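Probable TonB-dependent siderophore receptor PiuA (Acinetobacter baumannii, PDB 5FP1) probably carries out the first step of siderophore-mediated iron uptake, binding iron-chelating siderophores at the outer membrane, possibly including ferric enterobactin. Local coordinates at residues Tyr292-Asn297 against Ile324-Thr329. Residues are numbered along the deposited sequence; the frame is centred on the assembly and turned at random.
Sequences YAKSKN and ITDSET. With C8E ((hydroxyethyloxy)tri(ethyloxy)octane), chain J; C8E ((hydroxyethyloxy)tri(ethyloxy)octane), chain D.
K294 reaches between the two acids of the facing strand, and its NZ lies 2.7 Å from E328 OE2 and 2.9 Å from D326 OD1, a salt bridge to each. The two carboxylates are used differently: E328 offers the anti lone pair of OE2, whereas D326 offers the syn lone pair of OD1, with OD2 making a further weak bond. K294 CG is anti to the backbone N (chi1 171°); the chain bends at chi2, which places CD, and at chi4, which turns NZ to lie between E328 and D326. K296 runs beside D326 and points the same way; its NZ forms a long salt bridge, 4.0 Å to D326 OD2. Detergent lines this charged face: Y292 CB lies 3.4 Å from C11 of one C8E, whose C6 sits at the tyrosine ring edge, while D326 CB meets C1 of another.

A293, S295, N297, T325, S327 and T329 project from the other face, where several polar groups are bridged by water. One water joins S327 OG to T329 OG1; T325 OG1, 3.3 Å from N297 CB, binds two more, one shared with S295 O and the other with N297 ND2. S295 OG hydrogen-bonds N269 OD1 and T105 OG1, S327 OG bonds Q358, and N297 OD1 bonds Q265.

Paired, nearly straight N-H...O=C bonds at A293/T329, S295/S327 and N297/T325 and strand axes 4.7 Å apart at 172° establish regular antiparallel pairing. With a detergent-contacted outer face and a hydrated inner one touching plug residue T105, this is the wall of a TonB-dependent receptor beta-barrel.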
ATOM      1  N   TYR A 292      11.832   3.103  15.933  1.00 18.83           N
ATOM      2  CA  TYR A 292      12.364   4.387  15.562  1.00 22.88           C
ATOM      3  C   TYR A 292      12.468   4.352  14.032  1.00 20.82           C
ATOM      4  O   TYR A 292      13.064   3.436  13.476  1.00 22.31           O
ATOM      5  CB  TYR A 292      13.765   4.565  16.177  1.00 26.96           C
ATOM      6  CG  TYR A 292      13.822   4.467  17.712  1.00 38.15           C
ATOM      7  CD1 TYR A 292      13.873   3.224  18.366  1.00 42.91           C
ATOM      8  CD2 TYR A 292      13.840   5.619  18.502  1.00 46.31           C
ATOM      9  CE1 TYR A 292      13.918   3.140  19.745  1.00 40.13           C
ATOM     10  CE2 TYR A 292      13.884   5.542  19.885  1.00 46.08           C
ATOM     11  CZ  TYR A 292      13.928   4.301  20.491  1.00 44.67           C
ATOM     12  OH  TYR A 292      13.975   4.231  21.854  1.00 58.36           O
ATOM     13  N   ALA A 293      11.873   5.315  13.341  1.00 19.62           N
ATOM     14  CA  ALA A 293      11.912   5.294  11.877  1.00 19.29           C
ATOM     15  C   ALA A 293      12.382   6.622  11.332  1.00 18.66           C
ATOM     16  O   ALA A 293      12.000   7.676  11.823  1.00 20.65           O
ATOM     17  CB  ALA A 293      10.553   4.943  11.287  1.00 22.63           C
ATOM     18  N   LYS A 294      13.205   6.564  10.298  1.00 16.61           N
ATOM     19  CA  LYS A 294      13.636   7.768   9.605  1.00 19.00           C
ATOM     20  C   LYS A 294      13.311   7.542   8.134  1.00 19.26           C
ATOM     21  O   LYS A 294      13.610   6.478   7.584  1.00 18.00           O
ATOM     22  CB  LYS A 294      15.137   8.003   9.801  1.00 20.80           C
ATOM     23  CG  LYS A 294      15.680   9.123   8.920  1.00 28.75           C
ATOM     24  CD  LYS A 294      16.427  10.160   9.717  1.00 37.67           C
ATOM     25  CE  LYS A 294      16.869  11.328   8.864  1.00 40.57           C
ATOM     26  NZ  LYS A 294      16.536  12.581   9.584  1.00 34.29           N
ATOM     27  N   SER A 295      12.655   8.506   7.506  1.00 17.78           N
ATOM     28  CA  SER A 295      12.199   8.318   6.136  1.00 16.92           C
ATOM     29  C   SER A 295      12.406   9.602   5.342  1.00 19.11           C
ATOM     30  O   SER A 295      11.890  10.666   5.722  1.00 16.91           O
ATOM     31  CB  SER A 295      10.710   7.924   6.127  1.00 19.88           C
ATOM     32  OG  SER A 295      10.270   7.616   4.805  1.00 19.87           O
ATOM     33  N   LYS A 296      13.169   9.494   4.255  1.00 17.74           N
ATOM     34  CA  LYS A 296      13.434  10.618   3.363  1.00 17.85           C
ATOM     35  C   LYS A 296      12.941  10.344   1.961  1.00 16.39           C
ATOM     36  O   LYS A 296      12.993   9.219   1.488  1.00 16.36           O
ATOM     37  CB  LYS A 296      14.943  10.917   3.326  1.00 19.58           C
ATOM     38  CG  LYS A 296      15.493  11.193   4.715  1.00 26.09           C
ATOM     39  CD  LYS A 296      16.999  11.453   4.740  1.00 33.24           C
ATOM     40  CE  LYS A 296      17.328  12.755   4.047  1.00 45.98           C
ATOM     41  NZ  LYS A 296      18.575  13.362   4.597  1.00 68.16           N
ATOM     42  N   ASN A 297      12.468  11.393   1.298  1.00 14.91           N
ATOM     43  CA  ASN A 297      11.989  11.305  -0.058  1.00 14.88           C
ATOM     44  C   ASN A 297      12.370  12.600  -0.745  1.00 17.28           C
ATOM     45  O   ASN A 297      12.149  13.697  -0.204  1.00 18.87           O
ATOM     46  CB  ASN A 297      10.455  11.095  -0.024  1.00 15.63           C
ATOM     47  CG  ASN A 297       9.857  10.639  -1.344  1.00 17.88           C
ATOM     48  OD1 ASN A 297      10.542  10.179  -2.287  1.00 15.46           O
ATOM     49  ND2 ASN A 297       8.516  10.723  -1.405  1.00 19.97           N
ATOM     50  N   ILE A 324      10.481  17.373  -1.150  1.00 14.63           N
ATOM     51  CA  ILE A 324      11.627  16.956  -0.371  1.00 16.46           C
ATOM     52  C   ILE A 324      11.121  16.793   1.043  1.00 16.66           C
ATOM     53  O   ILE A 324      10.679  17.770   1.661  1.00 16.49           O
ATOM     54  CB  ILE A 324      12.739  18.031  -0.338  1.00 17.98           C
ATOM     55  CG1 ILE A 324      13.084  18.545  -1.741  1.00 17.83           C
ATOM     56  CG2 ILE A 324      13.980  17.472   0.376  1.00 22.27           C
ATOM     57  CD1 ILE A 324      13.875  19.856  -1.729  1.00 21.44           C
ATOM     58  N   THR A 325      11.107  15.567   1.544  1.00 15.90           N
ATOM     59  CA  THR A 325      10.597  15.322   2.875  1.00 15.82           C
ATOM     60  C   THR A 325      11.632  14.605   3.724  1.00 17.62           C
ATOM     61  O   THR A 325      12.390  13.742   3.230  1.00 16.22           O
ATOM     62  CB  THR A 325       9.280  14.515   2.893  1.00 17.33           C
ATOM     63  OG1 THR A 325       9.447  13.217   2.269  1.00 16.55           O
ATOM     64  CG2 THR A 325       8.174  15.303   2.185  1.00 18.78           C
ATOM     65  N   ASP A 326      11.565  14.887   5.016  1.00 15.69           N
ATOM     66  CA  ASP A 326      12.446  14.233   5.991  1.00 17.41           C
ATOM     67  C   ASP A 326      11.647  14.032   7.256  1.00 17.47           C
ATOM     68  O   ASP A 326      11.236  14.994   7.911  1.00 17.78           O
ATOM     69  CB  ASP A 326      13.675  15.094   6.259  1.00 20.74           C
ATOM     70  CG  ASP A 326      14.703  14.401   7.163  1.00 30.81           C
ATOM     71  OD1 ASP A 326      14.353  13.500   7.926  1.00 30.83           O
ATOM     72  OD2 ASP A 326      15.870  14.798   7.127  1.00 42.75           O
ATOM     73  N   SER A 327      11.372  12.777   7.558  1.00 16.54           N
ATOM     74  CA  SER A 327      10.512  12.430   8.665  1.00 17.39           C
ATOM     75  C   SER A 327      11.211  11.520   9.676  1.00 18.93           C
ATOM     76  O   SER A 327      11.930  10.602   9.299  1.00 18.37           O
ATOM     77  CB  SER A 327       9.265  11.734   8.137  1.00 18.56           C
ATOM     78  OG  SER A 327       8.473  11.236   9.210  1.00 22.52           O
ATOM     79  N   GLU A 328      10.928  11.740  10.955  1.00 16.01           N
ATOM     80  CA  GLU A 328      11.350  10.838  12.030  1.00 19.30           C
ATOM     81  C   GLU A 328      10.165  10.483  12.896  1.00 16.25           C
ATOM     82  O   GLU A 328       9.365  11.360  13.262  1.00 17.28           O
ATOM     83  CB  GLU A 328      12.447  11.502  12.904  1.00 21.42           C
ATOM     84  CG  GLU A 328      13.669  11.816  12.071  1.00 25.66           C
ATOM     85  CD  GLU A 328      14.875  12.317  12.883  1.00 43.12           C
ATOM     86  OE1 GLU A 328      14.781  12.475  14.122  1.00 36.37           O
ATOM     87  OE2 GLU A 328      15.918  12.560  12.248  1.00 38.94           O
ATOM     88  N   THR A 329      10.053   9.207  13.226  1.00 16.31           N
ATOM     89  CA  THR A 329       8.914   8.743  14.025  1.00 16.14           C
ATOM     90  C   THR A 329       9.397   7.834  15.149  1.00 17.66           C
ATOM     91  O   THR A 329      10.266   6.998  14.942  1.00 19.84           O
ATOM     92  CB  THR A 329       7.914   7.928  13.160  1.00 17.56           C
ATOM     93  OG1 THR A 329       7.570   8.672  11.976  1.00 19.59           O
ATOM     94  CG2 THR A 329       6.674   7.610  13.959  1.00 19.76           C
TER
HETATM   95  C1  C8E J1724      10.280  13.365  16.954  1.00 46.92           C
HETATM   96  C2  C8E J1724      10.134  11.860  16.924  1.00 48.56           C
HETATM   97  C3  C8E J1724      11.495  11.169  16.845  1.00 52.07           C
HETATM   98  C4  C8E J1724      12.041  10.853  18.235  1.00 60.39           C
HETATM   99  C5  C8E J1724      13.437  10.240  18.186  1.00 59.90           C
HETATM  100  C6  C8E J1724      13.447   8.987  17.326  1.00 65.59           C
HETATM  101  C7  C8E J1724      13.724   9.305  15.855  1.00 54.67           C
HETATM  102  C8  C8E J1724      14.258   8.082  15.123  1.00 46.88           C
HETATM  103  O9  C8E J1724      15.370   8.484  14.324  1.00 50.76           O
HETATM  104  C10 C8E J1724      15.805   7.497  13.376  1.00 58.32           C
HETATM  105  C11 C8E J1724      15.845   6.083  13.956  1.00 57.13           C
HETATM  106  O12 C8E J1724      16.550   5.189  13.081  1.00 69.48           O
HETATM  107  C1  C8E D1718      13.769  18.102   4.281  1.00 40.17           C
HETATM  108  C2  C8E D1718      12.926  19.212   3.689  1.00 34.85           C
HETATM  109  C3  C8E D1718      13.821  20.420   3.440  1.00 41.26           C
HETATM  110  C4  C8E D1718      13.609  20.995   2.055  1.00 48.89           C
HETATM  111  C5  C8E D1718      13.960  22.473   1.987  1.00 46.94           C
HETATM  112  C6  C8E D1718      15.386  22.769   2.417  1.00 54.44           C
HETATM  113  C7  C8E D1718      15.645  24.258   2.271  1.00 50.35           C
HETATM  114  C8  C8E D1718      17.002  24.551   1.654  1.00 50.03           C
HETATM  115  O9  C8E D1718      17.138  25.971   1.547  1.00 61.09           O
HETATM  116  O   HOH W   1       9.414   8.602   9.970  1.00 20.18           O
HETATM  117  O   HOH W   2       9.650  11.536   4.400  1.00 20.64           O
HETATM  118  O   HOH W   3       7.307  12.040   0.976  1.00 16.34           O